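Dienelactone hydrolase (Anabaena variabilis, PDB 2O2G) probably acts as a hydrolase of the dienelactone hydrolase family, built on the alpha/beta-hydrolase fold. Local coordinates at residues S154-V159 against L182-T187. Residues are numbered along the deposited sequence; the frame is centred on the assembly and turned at random.
Sequences SALPHV and LEQLQT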
ATOM      1  N   SER A 154      -0.192 -18.016   3.693  1.00 37.17           N
ATOM      2  CA  SER A 154      -1.543 -18.385   4.157  1.00 34.73           C
ATOM      3  C   SER A 154      -2.574 -17.372   3.682  1.00 33.21           C
ATOM      4  O   SER A 154      -3.711 -17.725   3.388  1.00 31.24           O
ATOM      5  CB  SER A 154      -1.576 -18.536   5.671  1.00 36.12           C
ATOM      6  OG  SER A 154      -1.086 -17.346   6.276  1.00 45.61           O
ATOM      7  N   ALA A 155      -2.179 -16.106   3.606  1.00 30.73           N
ATOM      8  CA  ALA A 155      -3.077 -15.068   3.119  1.00 30.08           C
ATOM      9  C   ALA A 155      -3.301 -15.100   1.632  1.00 27.15           C
ATOM     10  O   ALA A 155      -4.395 -14.763   1.174  1.00 27.45           O
ATOM     11  CB  ALA A 155      -2.537 -13.685   3.486  1.00 28.62           C
ATOM     12  N   LEU A 156      -2.275 -15.470   0.862  1.00 26.03           N
ATOM     13  CA  LEU A 156      -2.353 -15.317  -0.597  1.00 27.33           C
ATOM     14  C   LEU A 156      -3.593 -15.890  -1.298  1.00 27.36           C
ATOM     15  O   LEU A 156      -4.291 -15.137  -1.996  1.00 25.56           O
ATOM     16  CB  LEU A 156      -1.083 -15.824  -1.282  1.00 30.46           C
ATOM     17  CG  LEU A 156       0.185 -14.991  -1.086  1.00 25.05           C
ATOM     18  CD1 LEU A 156       1.346 -15.720  -1.784  1.00 29.79           C
ATOM     19  CD2 LEU A 156       0.020 -13.553  -1.574  1.00 33.92           C
ATOM     20  N   PRO A 157      -3.888 -17.182  -1.098  1.00 26.17           N
ATOM     21  CA  PRO A 157      -5.096 -17.724  -1.761  1.00 25.59           C
ATOM     22  C   PRO A 157      -6.464 -17.186  -1.265  1.00 26.97           C
ATOM     23  O   PRO A 157      -7.489 -17.478  -1.905  1.00 26.96           O
ATOM     24  CB  PRO A 157      -4.985 -19.236  -1.524  1.00 26.35           C
ATOM     25  CG  PRO A 157      -4.122 -19.384  -0.327  1.00 21.72           C
ATOM     26  CD  PRO A 157      -3.172 -18.222  -0.328  1.00 25.95           C
ATOM     27  N   HIS A 158      -6.481 -16.406  -0.172  1.00 23.92           N
ATOM     28  CA  HIS A 158      -7.712 -15.839   0.334  1.00 24.50           C
ATOM     29  C   HIS A 158      -7.930 -14.422  -0.143  1.00 26.04           C
ATOM     30  O   HIS A 158      -9.032 -13.891   0.005  1.00 28.06           O
ATOM     31  CB  HIS A 158      -7.739 -15.905   1.860  1.00 25.12           C
ATOM     32  CG  HIS A 158      -7.822 -17.307   2.376  1.00 24.21           C
ATOM     33  ND1 HIS A 158      -6.750 -17.954   2.950  1.00 34.58           N
ATOM     34  CD2 HIS A 158      -8.823 -18.218   2.312  1.00 27.88           C
ATOM     35  CE1 HIS A 158      -7.105 -19.188   3.276  1.00 23.59           C
ATOM     36  NE2 HIS A 158      -8.358 -19.377   2.894  1.00 25.42           N
ATOM     37  N   VAL A 159      -6.895 -13.814  -0.700  1.00 23.22           N
ATOM     38  CA  VAL A 159      -7.004 -12.439  -1.210  1.00 24.98           C
ATOM     39  C   VAL A 159      -8.041 -12.433  -2.333  1.00 26.47           C
ATOM     40  O   VAL A 159      -7.972 -13.257  -3.265  1.00 24.17           O
ATOM     41  CB  VAL A 159      -5.662 -11.929  -1.686  1.00 22.34           C
ATOM     42  CG1 VAL A 159      -5.797 -10.555  -2.454  1.00 27.31           C
ATOM     43  CG2 VAL A 159      -4.724 -11.786  -0.526  1.00 19.19           C
ATOM     44  N   LEU A 182       2.321 -15.099  -7.336  1.00 25.22           N
ATOM     45  CA  LEU A 182       1.305 -14.904  -8.361  1.00 24.39           C
ATOM     46  C   LEU A 182       0.525 -16.168  -8.596  1.00 25.00           C
ATOM     47  O   LEU A 182      -0.671 -16.110  -8.851  1.00 25.20           O
ATOM     48  CB  LEU A 182       1.911 -14.437  -9.691  1.00 26.93           C
ATOM     49  CG  LEU A 182       0.896 -13.789 -10.669  1.00 26.76           C
ATOM     50  CD1 LEU A 182       0.519 -12.381 -10.217  1.00 28.11           C
ATOM     51  CD2 LEU A 182       1.445 -13.731 -12.065  1.00 28.58           C
ATOM     52  N   GLU A 183       1.210 -17.307  -8.529  1.00 27.80           N
ATOM     53  CA  GLU A 183       0.564 -18.603  -8.682  1.00 28.58           C
ATOM     54  C   GLU A 183      -0.349 -18.958  -7.508  1.00 29.83           C
ATOM     55  O   GLU A 183      -1.313 -19.714  -7.683  1.00 30.52           O
ATOM     56  CB  GLU A 183       1.615 -19.714  -8.848  1.00 29.43           C
ATOM     57  CG  GLU A 183       2.477 -19.595 -10.104  1.00 33.96           C
ATOM     58  CD  GLU A 183       1.666 -19.545 -11.407  1.00 51.60           C
ATOM     59  OE1 GLU A 183       1.221 -20.622 -11.870  1.00 59.98           O
ATOM     60  OE2 GLU A 183       1.499 -18.428 -11.980  1.00 59.49           O
ATOM     61  N   GLN A 184      -0.048 -18.431  -6.324  1.00 27.59           N
ATOM     62  CA  GLN A 184      -0.834 -18.709  -5.138  0.50 26.18           C
ATOM     63  C   GLN A 184      -2.106 -17.843  -5.100  1.00 27.02           C
ATOM     64  O   GLN A 184      -3.098 -18.223  -4.459  1.00 27.74           O
ATOM     65  CB  GLN A 184       0.030 -18.516  -3.885  0.50 26.13           C
ATOM     66  CG  GLN A 184       1.352 -19.319  -3.890  0.50 21.68           C
ATOM     67  CD  GLN A 184       2.255 -19.029  -2.696  0.50 26.22           C
ATOM     68  OE1 GLN A 184       1.866 -19.218  -1.534  0.50 32.09           O
ATOM     69  NE2 GLN A 184       3.474 -18.570  -2.977  0.50 28.30           N
ATOM     70  N   LEU A 185      -2.075 -16.685  -5.775  1.00 26.69           N
ATOM     71  CA  LEU A 185      -3.247 -15.823  -5.860  1.00 27.79           C
ATOM     72  C   LEU A 185      -4.315 -16.529  -6.715  1.00 30.35           C
ATOM     73  O   LEU A 185      -3.991 -17.206  -7.699  1.00 29.44           O
ATOM     74  CB  LEU A 185      -2.901 -14.440  -6.447  1.00 27.58           C
ATOM     75  CG  LEU A 185      -1.972 -13.579  -5.598  1.00 20.57           C
ATOM     76  CD1 LEU A 185      -1.399 -12.391  -6.368  1.00 30.44           C
ATOM     77  CD2 LEU A 185      -2.716 -13.129  -4.346  1.00 26.96           C
ATOM     78  N   GLN A 186      -5.578 -16.403  -6.297  1.00 28.40           N
ATOM     79  CA  GLN A 186      -6.719 -16.989  -6.991  1.00 28.81           C
ATOM     80  C   GLN A 186      -7.653 -15.930  -7.574  1.00 28.56           C
ATOM     81  O   GLN A 186      -8.678 -16.268  -8.144  1.00 32.75           O
ATOM     82  CB  GLN A 186      -7.516 -17.880  -6.012  1.00 28.45           C
ATOM     83  CG  GLN A 186      -6.676 -18.972  -5.379  1.00 27.88           C
ATOM     84  CD  GLN A 186      -6.098 -19.901  -6.408  1.00 21.41           C
ATOM     85  OE1 GLN A 186      -6.837 -20.536  -7.159  1.00 39.53           O
ATOM     86  NE2 GLN A 186      -4.773 -20.002  -6.447  1.00 22.44           N
ATOM     87  N   THR A 187      -7.291 -14.660  -7.451  1.00 28.61           N
ATOM     88  CA  THR A 187      -8.112 -13.556  -7.925  1.00 28.32           C
ATOM     89  C   THR A 187      -7.530 -13.026  -9.230  1.00 27.70           C
ATOM     90  O   THR A 187      -6.532 -13.566  -9.722  1.00 25.95           O
ATOM     91  CB  THR A 187      -8.137 -12.429  -6.855  1.00 31.99           C
ATOM     92  OG1 THR A 187      -9.015 -11.365  -7.267  1.00 35.11           O
ATOM     93  CG2 THR A 187      -6.719 -11.878  -6.592  1.00 28.66           C
TER
HETATM   94  O   HOH W   1      -6.257 -15.189  -3.972  1.00 22.40           O
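Two loops that lead into neighbouring parallel strands of the alpha/beta-hydrolase sheet meet here: L156 and P157 of the 3-10 turn 156-158, with V159 just after it, against Q184 to T187. No direct hydrogen bond crosses the contact; one water joins the backbones instead. It donates to L156 O (2.8 Å) and to V159 O, and accepts from Q186 N at 2.7 Å, so three main-chain polar groups are satisfied together. L185 is a branched residue suited to this buried place: its CD2 reaches L156 CD2 at 3.9 Å, packs on V159 CB and lies 3.5 Å from L156 O, the carbonyl that also binds the water. In L156, chi1 -70° puts CG anti to the carbonyl carbon and chi2 177° carries CD1 on to the extended Q184 chain, 3.7 Å from Q184 CB; in the conformer given, the Q184 amide also covers CD1, its NE2 weakly bonded to D180 O. P157, whose ring suits a tight turn, brings CA to 3.4 Å from Q184 O in a CA-H...O contact. That same carbonyl receives Q186 NE2 at 3.2 Å, the donor standing above the carbonyl plane; the bent Q186 chain passes its CG near P157 O. T187 sets CB beside V159 O, while its OG1 bonds to K160 O. L156 also touches L129 of helix 123-134, and L185 touches T163 of strand 163-168.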